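Local coordinates for mandelate racemase / muconate lactonizing enzyme family protein (Agrobacterium tumefaciens, PDB 4DXK) that probably acts as a lyase or racemase of the enolase superfamily, a metal-dependent enzyme whose exact substrate is not established, at residues 14-19 with 34-39. Residues are numbered along the deposited sequence; the frame is centred on the assembly and turned at random.
Sequences RTNLLW and TFFGAE
Leu18 and Thr34 form the antiparallel hydrogen-bonded pair at the open end of a beta hairpin: Leu18 N donates to Thr34 O at 3.1 Å, and Thr34 N to Leu18 O at 3.0 Å. One step on, Leu17 and Phe35 make a non-hydrogen-bonded pair, after which Phe36 N closes on a lone pair of Asn16 O at 2.8 Å. Asn16 O also receives a CA-H...O contact from Phe35 CA (3.3 Å) and a longer bond from a water that also donates to Phe36 O.

One cluster of side chains forms round the Phe35 ring, which, with CG anti to the backbone N (chi1 -164°), lies alongside Asn16: Asn16 CB sits over one face, offset toward the rim and 3.6 Å from the Phe35 ring centroid, in a CH-pi contact. Leu17 CD2 comes in at the ring edge, 3.8 Å from Phe35 CD1. Asn16 ND2 is nearest Phe35 CZ, amide and ring planes 50° apart; OD1 is at the Phe36 ring edge, nearest CD1, planes 70° apart.

Two further waters sew the turn to the helix start. One accepts from Ala38 N and donates to Thr15 O; the other joins Asn16 OD1 to Gly37 N, the N-cap residue. Ala38 CB touches Thr15 O and Leu17 O, both at 3.4 Å, and packs against Leu18 CB.

The contact ties the hairpin of strands 17-24 and 30-35 to helix 38-53 in the N-terminal domain. The Phe36 side chain lies about 9 Å from a bound sodium ion, so this part probably comes near the active-site mouth, as in relatives of the enolase superfamily. Thr34 OG1 bonds Ser293 O, and Phe35 O bonds Trp294 NE1, linking it to the barrel domain; Phe36 packs on Leu72 of a second subunit, while the Leu18 side chain touches Arg10 of strand 3-11 and Val41 of helix 38-53.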
ATOM      1  N   ARG A  14     -26.315  43.751   0.091  1.00 16.10           N
ATOM      2  CA  ARG A  14     -25.643  42.494  -0.223  1.00 17.54           C
ATOM      3  C   ARG A  14     -24.749  42.094   0.940  1.00 13.95           C
ATOM      4  O   ARG A  14     -23.534  42.274   0.872  1.00 13.46           O
ATOM      5  CB  ARG A  14     -24.808  42.642  -1.502  1.00 18.96           C
ATOM      6  CG  ARG A  14     -25.609  42.479  -2.779  1.00 34.55           C
ATOM      7  CD  ARG A  14     -26.537  41.287  -2.601  1.00 34.75           C
ATOM      8  NE  ARG A  14     -27.396  40.971  -3.737  1.00 43.78           N
ATOM      9  CZ  ARG A  14     -28.271  41.806  -4.289  1.00 41.53           C
ATOM     10  NH1 ARG A  14     -28.404  43.052  -3.851  1.00 40.73           N
ATOM     11  NH2 ARG A  14     -29.021  41.392  -5.298  1.00 42.08           N
ATOM     12  N   THR A  15     -25.339  41.545   2.002  1.00 14.36           N
ATOM     13  CA  THR A  15     -24.622  41.410   3.270  1.00 14.16           C
ATOM     14  C   THR A  15     -23.509  40.369   3.274  1.00 15.24           C
ATOM     15  O   THR A  15     -22.691  40.362   4.194  1.00 15.63           O
ATOM     16  CB  THR A  15     -25.567  41.109   4.453  1.00 18.58           C
ATOM     17  OG1 THR A  15     -26.309  39.919   4.171  1.00 21.30           O
ATOM     18  CG2 THR A  15     -26.521  42.271   4.696  1.00 22.50           C
ATOM     19  N   ASN A  16     -23.464  39.489   2.273  1.00 12.72           N
ATOM     20  CA  ASN A  16     -22.375  38.513   2.201  1.00 12.72           C
ATOM     21  C   ASN A  16     -21.073  39.055   1.626  1.00 11.32           C
ATOM     22  O   ASN A  16     -20.027  38.420   1.758  1.00 11.45           O
ATOM     23  CB  ASN A  16     -22.796  37.273   1.417  1.00 13.71           C
ATOM     24  CG  ASN A  16     -23.749  36.395   2.194  1.00 19.40           C
ATOM     25  OD1 ASN A  16     -23.590  36.208   3.398  1.00 23.59           O
ATOM     26  ND2 ASN A  16     -24.743  35.848   1.510  1.00 22.75           N
ATOM     27  N   LEU A  17     -21.131  40.226   0.996  1.00 10.36           N
ATOM     28  CA  LEU A  17     -19.972  40.749   0.288  1.00 10.47           C
ATOM     29  C   LEU A  17     -19.069  41.629   1.143  1.00  9.44           C
ATOM     30  O   LEU A  17     -19.544  42.425   1.962  1.00 10.20           O
ATOM     31  CB  LEU A  17     -20.421  41.529  -0.951  1.00 13.91           C
ATOM     32  CG  LEU A  17     -20.688  40.640  -2.165  1.00 16.33           C
ATOM     33  CD1 LEU A  17     -21.520  41.359  -3.215  1.00 21.79           C
ATOM     34  CD2 LEU A  17     -19.385  40.161  -2.775  1.00 18.66           C
ATOM     35  N   LEU A  18     -17.766  41.503   0.931  1.00  9.83           N
ATOM     36  CA  LEU A  18     -16.798  42.401   1.534  1.00  9.44           C
ATOM     37  C   LEU A  18     -15.788  42.809   0.479  1.00  8.47           C
ATOM     38  O   LEU A  18     -15.241  41.946  -0.217  1.00  9.62           O
ATOM     39  CB  LEU A  18     -16.059  41.712   2.687  1.00  9.54           C
ATOM     40  CG  LEU A  18     -14.995  42.579   3.368  1.00  9.83           C
ATOM     41  CD1 LEU A  18     -15.642  43.762   4.068  1.00 11.74           C
ATOM     42  CD2 LEU A  18     -14.147  41.796   4.346  1.00 12.13           C
ATOM     43  N   TRP A  19     -15.532  44.111   0.363  1.00  8.55           N
ATOM     44  CA  TRP A  19     -14.417  44.602  -0.444  1.00  8.61           C
ATOM     45  C   TRP A  19     -13.293  45.084   0.453  1.00  8.51           C
ATOM     46  O   TRP A  19     -13.528  45.668   1.524  1.00  9.28           O
ATOM     47  CB  TRP A  19     -14.860  45.695  -1.428  1.00  9.60           C
ATOM     48  CG  TRP A  19     -15.816  45.132  -2.404  1.00  9.81           C
ATOM     49  CD1 TRP A  19     -15.511  44.449  -3.545  1.00  9.31           C
ATOM     50  CD2 TRP A  19     -17.241  45.103  -2.285  1.00 11.81           C
ATOM     51  NE1 TRP A  19     -16.662  44.036  -4.171  1.00 10.47           N
ATOM     52  CE2 TRP A  19     -17.740  44.413  -3.409  1.00 10.94           C
ATOM     53  CE3 TRP A  19     -18.147  45.600  -1.341  1.00 12.02           C
ATOM     54  CZ2 TRP A  19     -19.107  44.209  -3.617  1.00 12.30           C
ATOM     55  CZ3 TRP A  19     -19.500  45.397  -1.549  1.00 13.27           C
ATOM     56  CH2 TRP A  19     -19.968  44.712  -2.677  1.00 13.88           C
ATOM     57  N   THR A  34     -14.194  39.291  -1.003  1.00  8.16           N
ATOM     58  CA  THR A  34     -14.515  37.941  -0.573  1.00  8.41           C
ATOM     59  C   THR A  34     -16.001  37.874  -0.221  1.00  8.40           C
ATOM     60  O   THR A  34     -16.726  38.862  -0.362  1.00 10.38           O
ATOM     61  CB  THR A  34     -13.578  37.442   0.560  1.00  7.56           C
ATOM     62  OG1 THR A  34     -13.815  36.048   0.790  1.00  7.86           O
ATOM     63  CG2 THR A  34     -13.808  38.213   1.840  1.00  8.70           C
ATOM     64  N   PHE A  35     -16.444  36.702   0.216  1.00  8.91           N
ATOM     65  CA  PHE A  35     -17.865  36.413   0.341  1.00  7.93           C
ATOM     66  C   PHE A  35     -18.073  35.516   1.550  1.00  8.90           C
ATOM     67  O   PHE A  35     -17.294  34.579   1.773  1.00  9.15           O
ATOM     68  CB  PHE A  35     -18.325  35.688  -0.932  1.00  9.99           C
ATOM     69  CG  PHE A  35     -19.817  35.654  -1.140  1.00 10.97           C
ATOM     70  CD1 PHE A  35     -20.441  36.681  -1.825  1.00 13.81           C
ATOM     71  CD2 PHE A  35     -20.581  34.571  -0.721  1.00 12.82           C
ATOM     72  CE1 PHE A  35     -21.812  36.651  -2.069  1.00 15.47           C
ATOM     73  CE2 PHE A  35     -21.951  34.536  -0.958  1.00 15.80           C
ATOM     74  CZ  PHE A  35     -22.559  35.578  -1.631  1.00 16.27           C
ATOM     75  N   PHE A  36     -19.137  35.814   2.302  1.00  8.75           N
ATOM     76  CA  PHE A  36     -19.574  35.143   3.544  1.00  8.78           C
ATOM     77  C   PHE A  36     -18.894  35.714   4.776  1.00  8.68           C
ATOM     78  O   PHE A  36     -17.677  35.921   4.799  1.00  9.28           O
ATOM     79  CB  PHE A  36     -19.413  33.618   3.541  1.00  9.78           C
ATOM     80  CG  PHE A  36     -20.373  32.892   2.642  1.00 11.48           C
ATOM     81  CD1 PHE A  36     -21.742  33.152   2.676  1.00 14.48           C
ATOM     82  CD2 PHE A  36     -19.903  31.908   1.776  1.00 14.03           C
ATOM     83  CE1 PHE A  36     -22.615  32.458   1.843  1.00 19.85           C
ATOM     84  CE2 PHE A  36     -20.773  31.204   0.953  1.00 15.51           C
ATOM     85  CZ  PHE A  36     -22.127  31.480   0.982  1.00 20.09           C
ATOM     86  N   GLY A  37     -19.695  35.958   5.808  1.00  9.43           N
ATOM     87  CA  GLY A  37     -19.184  36.444   7.074  1.00 10.44           C
ATOM     88  C   GLY A  37     -18.475  37.769   6.917  1.00  8.77           C
ATOM     89  O   GLY A  37     -17.403  37.978   7.491  1.00  9.33           O
ATOM     90  N   ALA A  38     -19.085  38.678   6.164  1.00  9.77           N
ATOM     91  CA  ALA A  38     -18.446  39.940   5.820  1.00 10.13           C
ATOM     92  C   ALA A  38     -18.050  40.768   7.042  1.00  9.98           C
ATOM     93  O   ALA A  38     -16.982  41.367   7.054  1.00 10.38           O
ATOM     94  CB  ALA A  38     -19.341  40.747   4.897  1.00 11.56           C
ATOM     95  N   GLU A  39     -18.894  40.817   8.069  1.00  9.59           N
ATOM     96  CA  GLU A  39     -18.519  41.576   9.264  1.00 10.24           C
ATOM     97  C   GLU A  39     -17.325  40.957   9.989  1.00  9.83           C
ATOM     98  O   GLU A  39     -16.419  41.663  10.449  1.00  9.92           O
ATOM     99  CB  GLU A  39     -19.691  41.704  10.235  1.00 11.99           C
ATOM    100  CG  GLU A  39     -20.878  42.478   9.696  1.00 16.71           C
ATOM    101  CD  GLU A  39     -22.054  42.470  10.663  1.00 23.69           C
ATOM    102  OE1 GLU A  39     -21.937  41.850  11.744  1.00 28.28           O
ATOM    103  OE2 GLU A  39     -23.094  43.074  10.334  1.00 33.61           O
TER
HETATM  104  O   HOH W   1     -21.951  38.320   5.904  1.00 16.78           O
HETATM  105  O   HOH W   2     -17.100  38.476   3.242  1.00 25.62           O
HETATM  106  O   HOH W   3     -22.513  35.531   5.573  1.00 25.74           O